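Phosphorylated carbohydrates phosphatase TM_1254 (PDB 3KBB) dephosphorylates a range of phosphorylated carbohydrates, including erythrose 4-phosphate, fructose 6-phosphate, 2-deoxyglucose 6-phosphate and mannose 6-phosphate, with the help of a divalent metal cation. Local coordinates at residues E16-F20 with V78-L83; K140-Y146 with S168-A173. All coordinates share one frame. Residues are numbered along the deposited sequence.

Contact 1 (E16-F20 with V78-L83); sequences EPLYF and VFSELL
An inserted helical cap must leave and rejoin its parent fold at neighbouring points, and in this HAD-like hydrolase the start of the first cap helix (19-29) packs against the end of the last long one (64-82). The chain turns through residues 16-18, with Tyr19 N hydrogen-bonded to Glu16 O at 3.1 Å. Leu18 (phi/psi -91/-4, rotamer mt) points its CA-to-CB bond toward the partner, its CA 7.1 Å from that of Val78. Its CB lies 3.9 Å from both Val78 CG1 and Phe79 CE1, its CD2 3.9 Å from Leu82 CB, and its CD1 4.0 Å from Leu83 CB. Leu83 leaves the helix with an extended psi of 124° although Leu83 N still bonds to Phe79 O at 2.8 Å. Tyr19 starts away but its ring returns, with its hydroxyl bonded to Lys75. The rings of Tyr19 and Phe79 meet obliquely, planes at 50° and centroids 6.0 Å apart; Tyr19 CE1 reaches the edge of the Phe79 ring, 3.7 Å from Phe79 CZ.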
ATOM      1  N   GLU A  16       1.852  -5.839   4.972  1.00 29.89           N
ATOM      2  CA  GLU A  16       1.564  -7.268   4.709  1.00 31.47           C
ATOM      3  C   GLU A  16       2.403  -8.178   5.606  1.00 31.22           C
ATOM      4  O   GLU A  16       1.851  -9.112   6.175  1.00 33.13           O
ATOM      5  CB  GLU A  16       1.699  -7.642   3.228  1.00 31.42           C
ATOM      6  CG  GLU A  16       1.175  -9.078   2.870  1.00 32.68           C
ATOM      7  CD  GLU A  16       2.230 -10.185   2.982  0.50 34.73           C
ATOM      8  OE1 GLU A  16       3.441  -9.882   3.101  0.50 34.94           O
ATOM      9  OE2 GLU A  16       1.834 -11.374   2.945  0.50 35.81           O
ATOM     10  N   PRO A  17       3.717  -7.914   5.739  1.00 31.38           N
ATOM     11  CA  PRO A  17       4.535  -8.810   6.579  1.00 31.24           C
ATOM     12  C   PRO A  17       4.160  -8.818   8.066  1.00 30.74           C
ATOM     13  O   PRO A  17       4.575  -9.724   8.787  1.00 31.32           O
ATOM     14  CB  PRO A  17       5.947  -8.246   6.428  1.00 31.35           C
ATOM     15  CG  PRO A  17       5.925  -7.484   5.178  1.00 31.58           C
ATOM     16  CD  PRO A  17       4.565  -6.879   5.113  1.00 31.33           C
ATOM     17  N   LEU A  18       3.428  -7.814   8.520  1.00 29.48           N
ATOM     18  CA  LEU A  18       3.030  -7.754   9.940  1.00 28.78           C
ATOM     19  C   LEU A  18       1.704  -8.414  10.234  1.00 29.27           C
ATOM     20  O   LEU A  18       1.283  -8.442  11.398  1.00 28.83           O
ATOM     21  CB  LEU A  18       2.966  -6.317  10.436  1.00 28.69           C
ATOM     22  CG  LEU A  18       4.258  -5.489  10.285  1.00 29.28           C
ATOM     23  CD1 LEU A  18       4.016  -4.045  10.683  1.00 31.04           C
ATOM     24  CD2 LEU A  18       5.345  -6.091  11.107  1.00 31.18           C
ATOM     25  N   TYR A  19       1.015  -8.893   9.198  1.00 29.29           N
ATOM     26  CA  TYR A  19      -0.283  -9.520   9.416  1.00 30.35           C
ATOM     27  C   TYR A  19      -0.176 -10.783  10.261  1.00 30.15           C
ATOM     28  O   TYR A  19      -1.064 -11.053  11.066  1.00 31.78           O
ATOM     29  CB  TYR A  19      -0.972  -9.803   8.092  1.00 30.08           C
ATOM     30  CG  TYR A  19      -1.831  -8.640   7.678  1.00 32.20           C
ATOM     31  CD1 TYR A  19      -1.255  -7.396   7.396  1.00 30.39           C
ATOM     32  CD2 TYR A  19      -3.209  -8.770   7.589  1.00 33.92           C
ATOM     33  CE1 TYR A  19      -2.037  -6.307   7.031  1.00 31.76           C
ATOM     34  CE2 TYR A  19      -4.011  -7.679   7.242  1.00 35.59           C
ATOM     35  CZ  TYR A  19      -3.402  -6.458   6.946  1.00 34.16           C
ATOM     36  OH  TYR A  19      -4.195  -5.396   6.593  1.00 33.81           O
ATOM     37  N   PHE A  20       0.892 -11.556  10.064  1.00 30.34           N
ATOM     38  CA  PHE A  20       1.060 -12.777  10.845  1.00 29.98           C
ATOM     39  C   PHE A  20       1.064 -12.457  12.334  1.00 29.67           C
ATOM     40  O   PHE A  20       0.262 -13.016  13.088  1.00 29.27           O
ATOM     41  CB  PHE A  20       2.290 -13.602  10.437  1.00 30.45           C
ATOM     42  CG  PHE A  20       2.499 -14.801  11.318  1.00 30.48           C
ATOM     43  CD1 PHE A  20       1.686 -15.930  11.172  1.00 30.98           C
ATOM     44  CD2 PHE A  20       3.447 -14.778  12.336  1.00 29.29           C
ATOM     45  CE1 PHE A  20       1.845 -17.041  12.018  1.00 29.61           C
ATOM     46  CE2 PHE A  20       3.612 -15.872  13.179  1.00 30.20           C
ATOM     47  CZ  PHE A  20       2.803 -16.995  13.027  1.00 29.10           C
ATOM     48  N   VAL A  78       0.364  -3.824  16.756  1.00 34.90           N
ATOM     49  CA  VAL A  78       1.453  -4.354  15.960  1.00 33.98           C
ATOM     50  C   VAL A  78       1.991  -3.265  15.024  1.00 34.30           C
ATOM     51  O   VAL A  78       3.212  -3.072  14.948  1.00 34.44           O
ATOM     52  CB  VAL A  78       1.047  -5.643  15.183  1.00 33.17           C
ATOM     53  CG1 VAL A  78       2.168  -6.124  14.265  1.00 31.69           C
ATOM     54  CG2 VAL A  78       0.670  -6.769  16.167  1.00 32.72           C
ATOM     55  N   PHE A  79       1.090  -2.555  14.330  1.00 34.94           N
ATOM     56  CA  PHE A  79       1.525  -1.556  13.326  1.00 35.71           C
ATOM     57  C   PHE A  79       2.226  -0.430  14.055  1.00 36.61           C
ATOM     58  O   PHE A  79       3.333  -0.001  13.682  1.00 37.53           O
ATOM     59  CB  PHE A  79       0.348  -1.010  12.510  1.00 35.37           C
ATOM     60  CG  PHE A  79      -0.222  -1.987  11.502  1.00 36.22           C
ATOM     61  CD1 PHE A  79       0.238  -3.304  11.409  1.00 35.42           C
ATOM     62  CD2 PHE A  79      -1.236  -1.585  10.653  1.00 36.39           C
ATOM     63  CE1 PHE A  79      -0.306  -4.199  10.492  1.00 36.95           C
ATOM     64  CE2 PHE A  79      -1.801  -2.484   9.744  1.00 36.47           C
ATOM     65  CZ  PHE A  79      -1.327  -3.781   9.650  1.00 35.35           C
ATOM     66  N   SER A  80       1.598   0.024  15.132  1.00 36.80           N
ATOM     67  CA  SER A  80       2.193   1.050  15.959  1.00 38.12           C
ATOM     68  C   SER A  80       3.592   0.648  16.420  1.00 37.90           C
ATOM     69  O   SER A  80       4.527   1.442  16.334  1.00 37.72           O
ATOM     70  CB  SER A  80       1.282   1.380  17.145  1.00 37.63           C
ATOM     71  OG  SER A  80       2.023   2.041  18.159  1.00 41.75           O
ATOM     72  N   GLU A  81       3.749  -0.594  16.871  1.00 38.22           N
ATOM     73  CA  GLU A  81       5.047  -1.057  17.367  1.00 39.07           C
ATOM     74  C   GLU A  81       6.071  -1.269  16.239  1.00 37.72           C
ATOM     75  O   GLU A  81       7.230  -0.844  16.350  1.00 38.41           O
ATOM     76  CB  GLU A  81       4.903  -2.343  18.195  1.00 39.10           C
ATOM     77  CG  GLU A  81       6.143  -2.666  19.073  1.00 41.95           C
ATOM     78  CD  GLU A  81       6.237  -4.130  19.505  1.00 43.05           C
ATOM     79  OE1 GLU A  81       5.193  -4.742  19.862  1.00 46.29           O
ATOM     80  OE2 GLU A  81       7.370  -4.668  19.482  1.00 48.38           O
ATOM     81  N   LEU A  82       5.649  -1.895  15.149  1.00 35.18           N
ATOM     82  CA  LEU A  82       6.626  -2.462  14.208  1.00 33.95           C
ATOM     83  C   LEU A  82       6.626  -1.880  12.796  1.00 32.75           C
ATOM     84  O   LEU A  82       7.520  -2.201  12.008  1.00 32.27           O
ATOM     85  CB  LEU A  82       6.481  -3.988  14.142  1.00 34.21           C
ATOM     86  CG  LEU A  82       6.891  -4.786  15.400  1.00 35.35           C
ATOM     87  CD1 LEU A  82       6.382  -6.210  15.281  1.00 37.86           C
ATOM     88  CD2 LEU A  82       8.393  -4.763  15.645  1.00 35.26           C
ATOM     89  N   LEU A  83       5.620  -1.075  12.457  1.00 31.98           N
ATOM     90  CA  LEU A  83       5.554  -0.540  11.093  1.00 31.54           C
ATOM     91  C   LEU A  83       6.555   0.593  10.973  1.00 30.23           C
ATOM     92  O   LEU A  83       6.529   1.517  11.759  1.00 30.57           O
ATOM     93  CB  LEU A  83       4.148  -0.078  10.722  1.00 31.83           C
ATOM     94  CG  LEU A  83       3.890   0.308   9.250  1.00 32.65           C
ATOM     95  CD1 LEU A  83       4.199  -0.862   8.289  1.00 32.04           C
ATOM     96  CD2 LEU A  83       2.473   0.762   9.068  1.00 32.85           C
TER

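Contact 2 (K140-Y146 with S168-A173); sequences KPDPEIY and SGVEAA. With SO4 (sulfate ion), chain E; SO4 (sulfate ion), chain D.
The active site of a HAD phosphatase is assembled from loops at the ends of parallel strands, and here the lysine-bearing segment 140-146 (sequence KPDPEIY), a loop running into helix 144-153, packs on helix 167-175, which follows the strand 160-164, ending in Glu164. Lys140 meets Pro141 through a cis peptide. Its side chain starts toward the helix, CB 4.0 Å from Ser168 CB, then runs extended (mttt) past Gly169, where Lys140 CD comes within 3.7 Å of Gly169 CA. NZ forms salt bridges with Glu164 and with Asp7, the nucleophile by similarity, and donates to O4 of sulfate D at 2.9 Å, consistent with the family's use of this lysine around the substrate phosphate. Sulfate E accepts from Ser168 N (2.6 Å to O2).

The backbones come very close, with CA separations of 4.4 Å for Pro141 and Ser168 and 4.2 Å for Pro143 and Ala172, which small residues on the helix allow. Three CA-H...O contacts line the close approach: Pro141 CA to Ser168 O at 3.4 Å, Ala172 CA to Pro141 O at 3.2 Å and Pro143 CA to Ala172 O at 3.5 Å. Pro141 CB also lies 3.3 Å from Glu171 OE1. Asp142 turns away and caps the next helix, Asp142 OD1 accepting from Glu144 N at 2.8 Å. One turn on, Tyr146 (chi1 -79°) points back toward the helix while its hydroxyl bonds to Glu164. Ala173 CB sits over the face of the Tyr146 ring in a CH-pi contact, 3.8 Å from the centroid and 10° off the normal.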
ATOM      1  N   LYS A 140      -9.145   0.119  -7.690  1.00 21.69           N
ATOM      2  CA  LYS A 140      -8.229  -0.586  -8.631  1.00 21.72           C
ATOM      3  C   LYS A 140      -8.810  -1.964  -8.997  1.00 22.50           C
ATOM      4  O   LYS A 140      -9.344  -2.646  -8.087  1.00 25.44           O
ATOM      5  CB  LYS A 140      -6.858  -0.744  -7.983  1.00 22.15           C
ATOM      6  CG  LYS A 140      -6.225   0.551  -7.532  1.00 23.65           C
ATOM      7  CD  LYS A 140      -4.977   0.297  -6.691  1.00 24.28           C
ATOM      8  CE  LYS A 140      -4.410   1.611  -6.190  1.00 27.34           C
ATOM      9  NZ  LYS A 140      -3.226   1.420  -5.304  1.00 26.79           N
ATOM     10  N   PRO A 141      -8.720  -2.404 -10.280  1.00 21.35           N
ATOM     11  CA  PRO A 141      -7.955  -1.810 -11.383  1.00 20.82           C
ATOM     12  C   PRO A 141      -8.647  -0.709 -12.167  1.00 19.93           C
ATOM     13  O   PRO A 141      -8.123  -0.272 -13.200  1.00 19.88           O
ATOM     14  CB  PRO A 141      -7.665  -3.025 -12.283  1.00 20.69           C
ATOM     15  CG  PRO A 141      -8.925  -3.851 -12.163  1.00 22.23           C
ATOM     16  CD  PRO A 141      -9.393  -3.655 -10.724  1.00 23.01           C
ATOM     17  N   ASP A 142      -9.807  -0.241 -11.694  1.00 18.38           N
ATOM     18  CA  ASP A 142     -10.512   0.837 -12.405  1.00 17.86           C
ATOM     19  C   ASP A 142      -9.569   2.077 -12.353  1.00 16.87           C
ATOM     20  O   ASP A 142      -8.902   2.278 -11.328  1.00 16.19           O
ATOM     21  CB  ASP A 142     -11.861   1.140 -11.723  1.00 18.89           C
ATOM     22  CG  ASP A 142     -12.737   2.088 -12.531  1.00 22.12           C
ATOM     23  OD1 ASP A 142     -12.335   3.249 -12.701  1.00 17.67           O
ATOM     24  OD2 ASP A 142     -13.860   1.681 -12.962  1.00 21.79           O
ATOM     25  N   PRO A 143      -9.450   2.837 -13.471  1.00 17.24           N
ATOM     26  CA  PRO A 143      -8.549   4.017 -13.440  1.00 17.18           C
ATOM     27  C   PRO A 143      -9.072   5.209 -12.600  1.00 17.18           C
ATOM     28  O   PRO A 143      -8.313   6.186 -12.422  1.00 16.15           O
ATOM     29  CB  PRO A 143      -8.459   4.413 -14.913  1.00 17.57           C
ATOM     30  CG  PRO A 143      -9.806   3.910 -15.475  1.00 17.73           C
ATOM     31  CD  PRO A 143     -10.006   2.621 -14.816  1.00 17.55           C
ATOM     32  N   GLU A 144     -10.306   5.132 -12.076  1.00 16.43           N
ATOM     33  CA  GLU A 144     -10.870   6.240 -11.271  1.00 16.69           C
ATOM     34  C   GLU A 144      -9.883   6.907 -10.289  1.00 16.82           C
ATOM     35  O   GLU A 144      -9.743   8.159 -10.251  1.00 17.22           O
ATOM     36  CB  GLU A 144     -12.130   5.774 -10.539  1.00 17.10           C
ATOM     37  CG  GLU A 144     -13.005   6.937 -10.173  1.00 18.89           C
ATOM     38  CD  GLU A 144     -14.267   6.524  -9.407  1.00 21.21           C
ATOM     39  OE1 GLU A 144     -14.689   5.361  -9.549  1.00 20.32           O
ATOM     40  OE2 GLU A 144     -14.815   7.409  -8.693  1.00 23.95           O
ATOM     41  N   ILE A 145      -9.216   6.097  -9.475  1.00 15.99           N
ATOM     42  CA  ILE A 145      -8.324   6.649  -8.464  1.00 15.40           C
ATOM     43  C   ILE A 145      -7.174   7.479  -9.049  1.00 15.73           C
ATOM     44  O   ILE A 145      -6.878   8.555  -8.546  1.00 16.01           O
ATOM     45  CB  ILE A 145      -7.836   5.566  -7.491  1.00 15.84           C
ATOM     46  CG1 ILE A 145      -7.268   6.207  -6.210  1.00 17.42           C
ATOM     47  CG2 ILE A 145      -6.909   4.564  -8.149  1.00 15.45           C
ATOM     48  CD1 ILE A 145      -6.931   5.218  -5.134  1.00 20.50           C
ATOM     49  N   TYR A 146      -6.553   6.974 -10.121  1.00 15.64           N
ATOM     50  CA  TYR A 146      -5.475   7.756 -10.767  1.00 15.86           C
ATOM     51  C   TYR A 146      -6.008   8.960 -11.522  1.00 15.50           C
ATOM     52  O   TYR A 146      -5.343   9.981 -11.552  1.00 14.18           O
ATOM     53  CB  TYR A 146      -4.607   6.854 -11.662  1.00 15.39           C
ATOM     54  CG  TYR A 146      -3.646   6.105 -10.756  1.00 16.18           C
ATOM     55  CD1 TYR A 146      -2.512   6.750 -10.206  1.00 18.56           C
ATOM     56  CD2 TYR A 146      -3.874   4.773 -10.413  1.00 17.48           C
ATOM     57  CE1 TYR A 146      -1.653   6.083  -9.347  1.00 21.76           C
ATOM     58  CE2 TYR A 146      -3.019   4.083  -9.546  1.00 16.41           C
ATOM     59  CZ  TYR A 146      -1.903   4.760  -9.010  1.00 18.36           C
ATOM     60  OH  TYR A 146      -1.038   4.126  -8.148  1.00 21.96           O
ATOM     61  N   SER A 168      -3.172  -4.813 -10.017  1.00 17.81           N
ATOM     62  CA  SER A 168      -4.360  -3.967 -10.162  1.00 19.02           C
ATOM     63  C   SER A 168      -4.017  -2.488 -10.125  1.00 17.39           C
ATOM     64  O   SER A 168      -4.630  -1.710 -10.861  1.00 17.92           O
ATOM     65  CB  SER A 168      -5.393  -4.302  -9.091  1.00 19.21           C
ATOM     66  OG  SER A 168      -5.939  -5.566  -9.450  1.00 25.86           O
ATOM     67  N   GLY A 169      -3.004  -2.135  -9.339  1.00 18.04           N
ATOM     68  CA  GLY A 169      -2.510  -0.712  -9.269  1.00 16.22           C
ATOM     69  C   GLY A 169      -1.877  -0.273 -10.599  1.00 16.48           C
ATOM     70  O   GLY A 169      -2.142   0.804 -11.160  1.00 16.33           O
ATOM     71  N   VAL A 170      -1.022  -1.131 -11.128  1.00 14.44           N
ATOM     72  CA  VAL A 170      -0.411  -0.831 -12.430  1.00 14.94           C
ATOM     73  C   VAL A 170      -1.449  -0.737 -13.519  1.00 15.33           C
ATOM     74  O   VAL A 170      -1.420   0.173 -14.332  1.00 15.39           O
ATOM     75  CB  VAL A 170       0.684  -1.876 -12.764  1.00 14.24           C
ATOM     76  CG1 VAL A 170       1.191  -1.663 -14.212  1.00 15.92           C
ATOM     77  CG2 VAL A 170       1.839  -1.787 -11.734  1.00 15.49           C
ATOM     78  N   GLU A 171      -2.402  -1.671 -13.537  1.00 14.74           N
ATOM     79  CA  GLU A 171      -3.471  -1.602 -14.515  1.00 16.10           C
ATOM     80  C   GLU A 171      -4.251  -0.291 -14.428  1.00 15.34           C
ATOM     81  O   GLU A 171      -4.562   0.320 -15.462  1.00 16.24           O
ATOM     82  CB  GLU A 171      -4.439  -2.779 -14.344  1.00 16.28           C
ATOM     83  CG  GLU A 171      -3.810  -4.119 -14.777  1.00 20.01           C
ATOM     84  CD  GLU A 171      -4.700  -5.331 -14.474  1.00 21.75           C
ATOM     85  OE1 GLU A 171      -5.740  -5.171 -13.800  1.00 24.94           O
ATOM     86  OE2 GLU A 171      -4.318  -6.463 -14.880  1.00 27.01           O
ATOM     87  N   ALA A 172      -4.541   0.137 -13.198  1.00 14.80           N
ATOM     88  CA  ALA A 172      -5.331   1.343 -12.990  1.00 15.12           C
ATOM     89  C   ALA A 172      -4.591   2.596 -13.523  1.00 13.65           C
ATOM     90  O   ALA A 172      -5.187   3.426 -14.269  1.00 14.20           O
ATOM     91  CB  ALA A 172      -5.669   1.495 -11.510  1.00 16.41           C
ATOM     92  N   ALA A 173      -3.308   2.702 -13.189  1.00 14.39           N
ATOM     93  CA  ALA A 173      -2.541   3.863 -13.640  1.00 15.19           C
ATOM     94  C   ALA A 173      -2.418   3.837 -15.168  1.00 15.23           C
ATOM     95  O   ALA A 173      -2.593   4.857 -15.819  1.00 16.87           O
ATOM     96  CB  ALA A 173      -1.155   3.911 -13.005  1.00 16.53           C
TER
HETATM   97  S   SO4 E 227      -3.994  -7.405  -7.264  0.60 37.54           S
HETATM   98  O1  SO4 E 227      -5.021  -6.814  -6.396  0.60 38.16           O
HETATM   99  O2  SO4 E 227      -3.255  -6.349  -7.871  0.60 28.12           O
HETATM  100  O3  SO4 E 227      -3.026  -8.178  -6.458  0.60 36.25           O
HETATM  101  O4  SO4 E 227      -4.630  -8.253  -8.280  0.60 37.76           O
HETATM  102  S   SO4 D 226      -2.773   0.565  -1.127  0.50 27.07           S
HETATM  103  O1  SO4 D 226      -1.794   1.554  -0.650  0.50 14.21           O
HETATM  104  O2  SO4 D 226      -2.152  -0.753  -1.221  0.50 20.72           O
HETATM  105  O3  SO4 D 226      -3.844   0.386  -0.122  0.50 24.57           O
HETATM  106  O4  SO4 D 226      -3.355   0.879  -2.477  0.50 20.48           O

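Overall arrangement
The two contacts illustrate the division of labour in a capped HAD enzyme. Contact 1 comes first along the chain and closes before contact 2 opens; between its segments lie 57 residues, mostly helical and without a strand, which make up most of the cap. Contact 2 belongs to the core, where helices 144-153 and 167-175 precede and follow strand 160-164 in the chain and pack against each other; that strand's six-stranded parallel sheet also holds strand 3-7 with the probable nucleophile. The centres of contacts 1 and 2 are 26 Å apart, on opposite sides of the chain's centre. Their nearest atoms are about 13 Å apart, so they do not touch. One joins the two ends of the cap; the other brings Lys140 to the probable nucleophile Asp7.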